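Local atomic coordinates of GTP pyrophosphokinase (Streptococcus pneumoniae, PDB entry 2BE3), a protein that probably transfers a pyrophosphate group from ATP to GTP, making the alarmone (p)ppGpp of the bacterial stringent response, as do other RelA/SpoT-family synthetases. Residues R27-R30 with K31-K35; D196-E199 with A200-L203; F11-P14 with Y15-A18. All blocks are in the same frame, centred on the assembly; numbering follows the deposited sequence.

Interaction 1 of 3, residues R27-R30 with K31-K35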
ATOM      1  N   ARG A  27      -0.568  -5.943  -7.762  1.00 72.25           N
ATOM      2  CA  ARG A  27      -1.166  -5.343  -8.933  1.00 71.99           C
ATOM      3  C   ARG A  27      -0.297  -4.261  -9.563  1.00 72.28           C
ATOM      4  O   ARG A  27      -0.373  -4.034 -10.765  1.00 72.96           O
ATOM      5  CB  ARG A  27      -2.542  -4.776  -8.580  1.00 72.18           C
ATOM      6  CG  ARG A  27      -3.525  -5.860  -8.171  1.00 72.01           C
ATOM      7  CD  ARG A  27      -4.794  -5.281  -7.631  1.00 69.35           C
ATOM      8  NE  ARG A  27      -5.674  -6.355  -7.226  1.00 67.58           N
ATOM      9  CZ  ARG A  27      -6.731  -6.219  -6.438  1.00 66.47           C
ATOM     10  NH1 ARG A  27      -7.067  -5.024  -5.944  1.00 63.98           N
ATOM     11  NH2 ARG A  27      -7.441  -7.296  -6.142  1.00 63.01           N
ATOM     12  N   GLY A  28       0.540  -3.582  -8.780  1.00 72.22           N
ATOM     13  CA  GLY A  28       1.365  -2.528  -9.353  1.00 71.25           C
ATOM     14  C   GLY A  28       2.478  -3.147 -10.185  1.00 71.40           C
ATOM     15  O   GLY A  28       2.923  -2.559 -11.164  1.00 71.66           O
ATOM     16  N   ILE A  29       2.885  -4.356  -9.841  1.00 70.70           N
ATOM     17  CA  ILE A  29       3.801  -5.103 -10.702  1.00 71.83           C
ATOM     18  C   ILE A  29       3.237  -5.285 -12.100  1.00 71.75           C
ATOM     19  O   ILE A  29       3.874  -4.896 -13.067  1.00 72.94           O
ATOM     20  CB  ILE A  29       4.160  -6.491 -10.098  1.00 72.90           C
ATOM     21  CG1 ILE A  29       4.980  -6.314  -8.794  1.00 71.06           C
ATOM     22  CG2 ILE A  29       4.878  -7.400 -11.147  1.00 73.85           C
ATOM     23  CD1 ILE A  29       4.857  -7.551  -7.867  1.00 72.35           C
ATOM     24  N   ARG A  30       2.024  -5.838 -12.189  1.00 71.42           N
ATOM     25  CA  ARG A  30       1.305  -5.996 -13.427  1.00 71.28           C
ATOM     26  C   ARG A  30       1.232  -4.674 -14.186  1.00 72.61           C
ATOM     27  O   ARG A  30       1.531  -4.611 -15.381  1.00 71.55           O
ATOM     28  CB  ARG A  30      -0.101  -6.542 -13.138  1.00 71.22           C
ATOM     29  CG  ARG A  30      -0.995  -6.670 -14.342  1.00 69.48           C
ATOM     30  CD  ARG A  30      -2.389  -7.170 -13.957  1.00 70.73           C
ATOM     31  NE  ARG A  30      -3.079  -6.131 -13.205  1.00 68.29           N
ATOM     32  CZ  ARG A  30      -4.036  -6.344 -12.312  1.00 64.95           C
ATOM     33  NH1 ARG A  30      -4.452  -7.583 -12.031  1.00 63.84           N
ATOM     34  NH2 ARG A  30      -4.553  -5.300 -11.685  1.00 59.61           N
ATOM     35  N   LYS A  31       0.839  -3.625 -13.473  1.00 73.98           N
ATOM     36  CA  LYS A  31       0.729  -2.294 -14.035  1.00 76.48           C
ATOM     37  C   LYS A  31       2.088  -1.780 -14.561  1.00 76.95           C
ATOM     38  O   LYS A  31       2.125  -1.103 -15.590  1.00 77.32           O
ATOM     39  CB  LYS A  31       0.141  -1.347 -12.969  1.00 77.16           C
ATOM     40  CG  LYS A  31      -0.052   0.118 -13.366  1.00 82.13           C
ATOM     41  CD  LYS A  31      -1.441   0.375 -14.024  1.00 86.26           C
ATOM     42  CE  LYS A  31      -1.365   0.341 -15.585  1.00 89.53           C
ATOM     43  NZ  LYS A  31      -2.713   0.167 -16.260  1.00 89.49           N
ATOM     44  N   GLN A  32       3.185  -2.111 -13.870  1.00 77.09           N
ATOM     45  CA  GLN A  32       4.531  -1.665 -14.277  1.00 77.92           C
ATOM     46  C   GLN A  32       5.000  -2.267 -15.586  1.00 78.04           C
ATOM     47  O   GLN A  32       5.483  -1.552 -16.459  1.00 78.65           O
ATOM     48  CB  GLN A  32       5.569  -1.933 -13.191  1.00 77.37           C
ATOM     49  CG  GLN A  32       5.647  -0.789 -12.198  1.00 79.37           C
ATOM     50  CD  GLN A  32       6.291  -1.163 -10.869  1.00 81.70           C
ATOM     51  OE1 GLN A  32       6.902  -2.224 -10.722  1.00 84.69           O
ATOM     52  NE2 GLN A  32       6.150  -0.285  -9.891  1.00 82.69           N
ATOM     53  N   TYR A  33       4.869  -3.581 -15.708  1.00 78.17           N
ATOM     54  CA  TYR A  33       5.054  -4.270 -16.975  1.00 78.47           C
ATOM     55  C   TYR A  33       4.281  -3.604 -18.123  1.00 77.96           C
ATOM     56  O   TYR A  33       4.839  -3.297 -19.154  1.00 77.16           O
ATOM     57  CB  TYR A  33       4.559  -5.702 -16.840  1.00 79.64           C
ATOM     58  CG  TYR A  33       5.562  -6.681 -16.312  1.00 80.57           C
ATOM     59  CD1 TYR A  33       5.499  -7.108 -14.994  1.00 81.00           C
ATOM     60  CD2 TYR A  33       6.554  -7.228 -17.149  1.00 82.39           C
ATOM     61  CE1 TYR A  33       6.409  -8.043 -14.480  1.00 83.51           C
ATOM     62  CE2 TYR A  33       7.499  -8.163 -16.641  1.00 84.60           C
ATOM     63  CZ  TYR A  33       7.410  -8.570 -15.297  1.00 84.15           C
ATOM     64  OH  TYR A  33       8.297  -9.508 -14.765  1.00 84.05           O
ATOM     65  N   ARG A  34       2.998  -3.367 -17.916  1.00 77.82           N
ATOM     66  CA  ARG A  34       2.155  -2.828 -18.963  1.00 78.89           C
ATOM     67  C   ARG A  34       2.535  -1.386 -19.342  1.00 80.28           C
ATOM     68  O   ARG A  34       2.464  -1.001 -20.515  1.00 79.82           O
ATOM     69  CB  ARG A  34       0.678  -2.974 -18.574  1.00 78.00           C
ATOM     70  CG  ARG A  34       0.211  -4.425 -18.502  1.00 75.82           C
ATOM     71  CD  ARG A  34      -1.236  -4.512 -18.051  1.00 73.67           C
ATOM     72  NE  ARG A  34      -1.713  -5.892 -18.013  1.00 72.97           N
ATOM     73  CZ  ARG A  34      -2.890  -6.272 -17.513  1.00 75.79           C
ATOM     74  NH1 ARG A  34      -3.722  -5.367 -16.998  1.00 73.59           N
ATOM     75  NH2 ARG A  34      -3.243  -7.571 -17.515  1.00 76.47           N
ATOM     76  N   LYS A  35       2.962  -0.612 -18.345  1.00 82.21           N
ATOM     77  CA  LYS A  35       3.402   0.764 -18.539  1.00 84.30           C
ATOM     78  C   LYS A  35       4.679   0.813 -19.358  1.00 85.14           C
ATOM     79  O   LYS A  35       4.929   1.783 -20.052  1.00 85.57           O
ATOM     80  CB  LYS A  35       3.655   1.437 -17.197  1.00 84.30           C
ATOM     81  CG  LYS A  35       3.337   2.932 -17.189  1.00 87.69           C
ATOM     82  CD  LYS A  35       3.271   3.449 -15.740  1.00 93.38           C
ATOM     83  CE  LYS A  35       2.412   2.526 -14.841  1.00 95.66           C
ATOM     84  NZ  LYS A  35       2.988   2.243 -13.478  1.00 95.68           N
TER
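Ile29 and Tyr33, one helical turn apart, form the closely packed side of this stretch near the C-terminal end of helix 6-35. Their side chains run side by side, and CG2 of Ile29 meets the edge of the Tyr33 ring in the ring plane, 3.7 Å from CE1. With CG2 anti to the backbone N of Ile29, the methyl leans forward along the helix to the ring, while CG1 is turned back beside that nitrogen. Tyr33 CD1 also sits 3.4 Å from Ile29 O, the carbonyl that accepts Tyr33 N at 3.1 Å. Ile95 of helix 89-97 and Ile133 of the second subunit both pack on this pair. Gln32 lies towards the dimer as well: its CG rests 3.4 Å from Gly28 O, which accepts Gln32 N at 2.8 Å, and its extended chain carries OE1 to a hydrogen bond with Ile133 N of the second subunit.

The looser side belongs to Arg30 and Arg34, the latter exposed to solvent. The two lie alongside each other with guanidinium planes only 19° apart, yet the groups are displaced along the helix: Arg30 CD sits over one face of the Arg34 guanidinium, offset toward its rim, 3.7 Å from CZ. Arg30 bends at chi3 (69°), turning its own guanidinium back toward Glu43 O, to which NH1 donates a hydrogen bond. The nearest charged nitrogens, Arg30 NE and Arg34 NH1, are 3.9 Å apart. Because the offset places CD rather than the Arg30 guanidinium over the Arg34 plane, repulsion between the like charges is probably limited, and the bond to Glu43 O, with Asp205 touching the Arg34 side chain, may ease it further.

Interaction 2 of 3, residues D196-E199 with A200-L203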
ATOM      1  N   ASP A 196       6.328 -19.334 -28.416  1.00 68.76           N
ATOM      2  CA  ASP A 196       5.590 -18.748 -29.527  1.00 68.35           C
ATOM      3  C   ASP A 196       4.546 -17.744 -29.049  1.00 67.14           C
ATOM      4  O   ASP A 196       4.398 -16.677 -29.639  1.00 66.67           O
ATOM      5  CB  ASP A 196       4.902 -19.841 -30.365  1.00 69.28           C
ATOM      6  CG  ASP A 196       5.901 -20.837 -30.980  1.00 73.01           C
ATOM      7  OD1 ASP A 196       6.636 -20.479 -31.932  1.00 74.85           O
ATOM      8  OD2 ASP A 196       5.946 -22.001 -30.511  1.00 77.70           O
ATOM      9  N   ILE A 197       3.822 -18.093 -27.986  1.00 65.73           N
ATOM     10  CA  ILE A 197       2.813 -17.213 -27.448  1.00 64.91           C
ATOM     11  C   ILE A 197       3.446 -15.922 -26.923  1.00 65.75           C
ATOM     12  O   ILE A 197       2.923 -14.841 -27.193  1.00 65.86           O
ATOM     13  CB  ILE A 197       1.981 -17.900 -26.339  1.00 65.06           C
ATOM     14  CG1 ILE A 197       1.111 -19.031 -26.929  1.00 62.91           C
ATOM     15  CG2 ILE A 197       1.151 -16.860 -25.570  1.00 62.17           C
ATOM     16  CD1 ILE A 197       0.763 -20.119 -25.919  1.00 58.05           C
ATOM     17  N   GLN A 198       4.569 -16.025 -26.206  1.00 65.38           N
ATOM     18  CA  GLN A 198       5.194 -14.855 -25.593  1.00 66.73           C
ATOM     19  C   GLN A 198       5.826 -13.937 -26.637  1.00 66.50           C
ATOM     20  O   GLN A 198       5.756 -12.721 -26.532  1.00 66.74           O
ATOM     21  CB  GLN A 198       6.181 -15.246 -24.449  1.00 66.14           C
ATOM     22  CG  GLN A 198       5.481 -15.960 -23.292  1.00 66.48           C
ATOM     23  CD  GLN A 198       6.398 -16.319 -22.089  1.00 69.31           C
ATOM     24  OE1 GLN A 198       6.062 -16.010 -20.945  1.00 74.52           O
ATOM     25  NE2 GLN A 198       7.522 -17.005 -22.347  1.00 66.55           N
ATOM     26  N   GLU A 199       6.393 -14.522 -27.674  1.00 67.19           N
ATOM     27  CA  GLU A 199       6.938 -13.756 -28.764  1.00 69.36           C
ATOM     28  C   GLU A 199       5.810 -12.925 -29.423  1.00 68.35           C
ATOM     29  O   GLU A 199       5.967 -11.726 -29.643  1.00 67.96           O
ATOM     30  CB  GLU A 199       7.641 -14.732 -29.713  1.00 68.96           C
ATOM     31  CG  GLU A 199       8.122 -14.225 -31.077  1.00 72.95           C
ATOM     32  CD  GLU A 199       8.901 -15.353 -31.828  1.00 75.08           C
ATOM     33  OE1 GLU A 199       8.220 -16.229 -32.421  1.00 79.83           O
ATOM     34  OE2 GLU A 199      10.185 -15.386 -31.792  1.00 81.98           O
ATOM     35  N   ALA A 200       4.665 -13.559 -29.677  1.00 68.30           N
ATOM     36  CA  ALA A 200       3.475 -12.872 -30.186  1.00 68.60           C
ATOM     37  C   ALA A 200       2.938 -11.762 -29.258  1.00 69.05           C
ATOM     38  O   ALA A 200       2.665 -10.665 -29.717  1.00 68.08           O
ATOM     39  CB  ALA A 200       2.408 -13.875 -30.542  1.00 68.54           C
ATOM     40  N   GLN A 201       2.869 -12.042 -27.956  1.00 70.65           N
ATOM     41  CA  GLN A 201       2.499 -11.050 -26.921  1.00 72.13           C
ATOM     42  C   GLN A 201       3.423  -9.836 -26.801  1.00 73.66           C
ATOM     43  O   GLN A 201       2.976  -8.767 -26.410  1.00 74.75           O
ATOM     44  CB  GLN A 201       2.339 -11.712 -25.540  1.00 70.78           C
ATOM     45  CG  GLN A 201       1.150 -12.620 -25.473  1.00 69.53           C
ATOM     46  CD  GLN A 201       1.041 -13.457 -24.192  1.00 71.86           C
ATOM     47  OE1 GLN A 201       1.971 -13.540 -23.385  1.00 71.42           O
ATOM     48  NE2 GLN A 201      -0.109 -14.108 -24.023  1.00 72.66           N
ATOM     49  N   ALA A 202       4.702  -9.992 -27.102  1.00 75.29           N
ATOM     50  CA  ALA A 202       5.627  -8.862 -27.047  1.00 77.20           C
ATOM     51  C   ALA A 202       5.363  -7.883 -28.204  1.00 79.34           C
ATOM     52  O   ALA A 202       5.722  -6.709 -28.138  1.00 79.00           O
ATOM     53  CB  ALA A 202       7.075  -9.353 -27.057  1.00 76.06           C
ATOM     54  N   LEU A 203       4.697  -8.363 -29.249  1.00 82.62           N
ATOM     55  CA  LEU A 203       4.378  -7.525 -30.408  1.00 85.83           C
ATOM     56  C   LEU A 203       3.285  -6.484 -30.139  1.00 88.93           C
ATOM     57  O   LEU A 203       3.408  -5.354 -30.586  1.00 88.83           O
ATOM     58  CB  LEU A 203       4.052  -8.373 -31.638  1.00 84.83           C
ATOM     59  CG  LEU A 203       5.188  -9.303 -32.057  1.00 83.82           C
ATOM     60  CD1 LEU A 203       4.766 -10.264 -33.142  1.00 83.93           C
ATOM     61  CD2 LEU A 203       6.409  -8.524 -32.471  1.00 82.14           C
TER
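Ile197 and Gln201 stand side by side on one face of helix 194-203, the short C-terminal helix, with their side chains pointing the same way. The touching branch of Ile197 is CG2, which lies anti to the backbone N (chi1 -68° for CG1) and therefore leans along the axis toward the next turn. It meets the end of the Gln201 side chain, 3.7 Å from CD. The Gln201 chain is extended beyond CG and rises alongside the isoleucine. Its backbone N bonds to Ile197 O at 2.9 Å, and Gln201 CG lies beside that oxygen, 3.3 Å from Ile197 O. Phe85 covers Ile197 and Gln198, and His39 touches Gln201; this face is thus the one turned to the rest of the chain.

Round the helix the contacts thin out. Asp196, Glu199 and Ala200 are exposed, and the Glu199 chain, extended beyond CG, runs away from the following turn. Ala200 N closes a regular bond on Asp196 O at 3.1 Å. The methyl of Ala200 is tucked against the same turn, with CB 3.5 Å from Ile197 O. Ala202 N bonds to Gln198 O at 3.0 Å and, weakly, to Glu199 O. Leu203 CG also lies 3.5 Å from Glu199 O.

Interaction 3 of 3, residues F11-P14 with Y15-A18; sequences FLDP and YIQA
Pro14 O accepts Ala18 N at 2.7 Å, the shortest of three successive backbone bonds, and the methyl of Ala18 lies 3.3 Å from the same oxygen. One residue back, Asp13 O takes Gln17 N, and before it Leu12 O binds Ile16 N.

The aromatic pair lies on the adjoining side. Phe11 and Tyr15 cross obliquely, their planes at 40° and their centroids 5.3 Å apart. Tyr15 CE2 stands over one face of the phenylalanine, offset toward the rim and 3.8 Å from CZ. Phe11 brings its ring there through chi1 175°, which sends CG anti to the backbone N and on toward the next turn. Phe11 O and Leu12 O lie at the edge of the tyrosine ring, in its plane, Phe11 O 3.4 Å from Tyr15 CD2.

All this belongs to the N-terminal half of the long helix 6-35, which packs along the mixed sheet and kinks at Pro14, whose nitrogen has no hydrogen to give to the preceding turn. Pro14, Tyr15 and Ala18 rest on Ile139 of strand 137-147, with Val130 of strand 122-130 beside Pro14 and Ala18; Ile76 packs on Tyr15.

Another side of the helix faces the second subunit, where Asp13 OD2 forms a salt bridge with Lys35 NZ of that chain and Ile16 packs on the same lysine. The extended chain of Gln17, CG anti to the backbone N, carries NE2 to hydrogen bonds with Asp131 O and Glu21 OE2 of its own chain.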
ATOM      1  N   PHE A  11      -6.212  -7.795  16.861  1.00 76.89           N
ATOM      2  CA  PHE A  11      -5.227  -8.742  16.371  1.00 74.78           C
ATOM      3  C   PHE A  11      -5.173  -8.765  14.838  1.00 73.95           C
ATOM      4  O   PHE A  11      -4.096  -8.832  14.246  1.00 73.75           O
ATOM      5  CB  PHE A  11      -5.499 -10.144  16.920  1.00 73.84           C
ATOM      6  CG  PHE A  11      -4.594 -11.188  16.349  1.00 73.12           C
ATOM      7  CD1 PHE A  11      -3.273 -11.304  16.798  1.00 71.99           C
ATOM      8  CD2 PHE A  11      -5.039 -12.039  15.347  1.00 71.21           C
ATOM      9  CE1 PHE A  11      -2.432 -12.261  16.265  1.00 72.02           C
ATOM     10  CE2 PHE A  11      -4.186 -12.992  14.794  1.00 69.84           C
ATOM     11  CZ  PHE A  11      -2.900 -13.105  15.253  1.00 72.79           C
ATOM     12  N   LEU A  12      -6.334  -8.699  14.210  1.00 72.87           N
ATOM     13  CA  LEU A  12      -6.447  -8.901  12.769  1.00 73.27           C
ATOM     14  C   LEU A  12      -6.093  -7.689  11.928  1.00 73.54           C
ATOM     15  O   LEU A  12      -5.667  -7.837  10.780  1.00 74.07           O
ATOM     16  CB  LEU A  12      -7.853  -9.370  12.403  1.00 72.49           C
ATOM     17  CG  LEU A  12      -8.156 -10.787  12.858  1.00 72.60           C
ATOM     18  CD1 LEU A  12      -9.591 -11.121  12.523  1.00 72.15           C
ATOM     19  CD2 LEU A  12      -7.162 -11.797  12.278  1.00 70.67           C
ATOM     20  N   ASP A  13      -6.252  -6.501  12.502  1.00 73.89           N
ATOM     21  CA  ASP A  13      -5.962  -5.242  11.804  1.00 74.01           C
ATOM     22  C   ASP A  13      -4.667  -5.186  11.000  1.00 72.14           C
ATOM     23  O   ASP A  13      -4.702  -4.831   9.833  1.00 71.81           O
ATOM     24  CB  ASP A  13      -6.032  -4.061  12.762  1.00 74.84           C
ATOM     25  CG  ASP A  13      -7.287  -3.295  12.601  1.00 81.40           C
ATOM     26  OD1 ASP A  13      -7.946  -2.993  13.634  1.00 88.99           O
ATOM     27  OD2 ASP A  13      -7.643  -3.002  11.419  1.00 89.35           O
ATOM     28  N   PRO A  14      -3.520  -5.494  11.628  1.00 71.11           N
ATOM     29  CA  PRO A  14      -2.286  -5.526  10.827  1.00 70.58           C
ATOM     30  C   PRO A  14      -2.396  -6.411   9.578  1.00 69.86           C
ATOM     31  O   PRO A  14      -1.890  -6.030   8.531  1.00 69.61           O
ATOM     32  CB  PRO A  14      -1.229  -6.073  11.797  1.00 70.10           C
ATOM     33  CG  PRO A  14      -1.793  -5.842  13.141  1.00 71.33           C
ATOM     34  CD  PRO A  14      -3.278  -5.753  13.058  1.00 70.25           C
ATOM     35  N   TYR A  15      -3.065  -7.560   9.701  1.00 69.44           N
ATOM     36  CA  TYR A  15      -3.313  -8.472   8.584  1.00 69.58           C
ATOM     37  C   TYR A  15      -4.254  -7.884   7.524  1.00 69.85           C
ATOM     38  O   TYR A  15      -3.956  -7.952   6.347  1.00 70.75           O
ATOM     39  CB  TYR A  15      -3.845  -9.818   9.114  1.00 69.69           C
ATOM     40  CG  TYR A  15      -2.874 -10.488  10.054  1.00 68.94           C
ATOM     41  CD1 TYR A  15      -1.867 -11.317   9.560  1.00 69.53           C
ATOM     42  CD2 TYR A  15      -2.931 -10.267  11.425  1.00 68.13           C
ATOM     43  CE1 TYR A  15      -0.964 -11.924  10.395  1.00 67.35           C
ATOM     44  CE2 TYR A  15      -2.025 -10.871  12.277  1.00 68.02           C
ATOM     45  CZ  TYR A  15      -1.046 -11.702  11.760  1.00 67.90           C
ATOM     46  OH  TYR A  15      -0.124 -12.297  12.598  1.00 69.38           O
ATOM     47  N   ILE A  16      -5.375  -7.299   7.932  1.00 69.43           N
ATOM     48  CA  ILE A  16      -6.229  -6.558   7.016  1.00 69.52           C
ATOM     49  C   ILE A  16      -5.404  -5.455   6.295  1.00 70.46           C
ATOM     50  O   ILE A  16      -5.434  -5.338   5.065  1.00 70.72           O
ATOM     51  CB  ILE A  16      -7.470  -5.950   7.777  1.00 69.91           C
ATOM     52  CG1 ILE A  16      -8.362  -7.063   8.335  1.00 70.00           C
ATOM     53  CG2 ILE A  16      -8.326  -5.022   6.899  1.00 65.78           C
ATOM     54  CD1 ILE A  16      -9.403  -6.591   9.381  1.00 69.85           C
ATOM     55  N   GLN A  17      -4.658  -4.667   7.063  1.00 70.06           N
ATOM     56  CA  GLN A  17      -3.767  -3.663   6.503  1.00 70.15           C
ATOM     57  C   GLN A  17      -2.750  -4.246   5.499  1.00 70.68           C
ATOM     58  O   GLN A  17      -2.633  -3.721   4.381  1.00 71.06           O
ATOM     59  CB  GLN A  17      -3.032  -2.922   7.619  1.00 69.74           C
ATOM     60  CG  GLN A  17      -2.366  -1.680   7.140  1.00 69.13           C
ATOM     61  CD  GLN A  17      -1.531  -1.027   8.196  1.00 71.63           C
ATOM     62  OE1 GLN A  17      -1.711  -1.268   9.385  1.00 75.12           O
ATOM     63  NE2 GLN A  17      -0.581  -0.214   7.769  1.00 70.67           N
ATOM     64  N   ALA A  18      -2.033  -5.304   5.904  1.00 70.29           N
ATOM     65  CA  ALA A  18      -1.055  -6.014   5.053  1.00 70.85           C
ATOM     66  C   ALA A  18      -1.605  -6.599   3.749  1.00 71.45           C
ATOM     67  O   ALA A  18      -0.960  -6.464   2.711  1.00 71.96           O
ATOM     68  CB  ALA A  18      -0.309  -7.108   5.846  1.00 70.41           C
TER

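Interactions 1 and 3 are two sections of the same long helix 6-35, with centres about 25 Å apart and nearest atoms about 10 Å apart, and both touch the second subunit. The dimer joins them crosswise, since the Asp13-Lys35 bridge links interaction 3 of one subunit to residues 31-35 of the other. Interaction 2 is formed by residues 196-203 of helix 194-203, which touch no other chain of the assembly; its centre is about 18 Å from that of interaction 1 and about 40 Å from that of interaction 3, on the opposite side of the chain's centre from the latter. A bound tetraethylene glycol, probably from the crystallisation liquor, comes within about 3 Å of the Phe11 side chain.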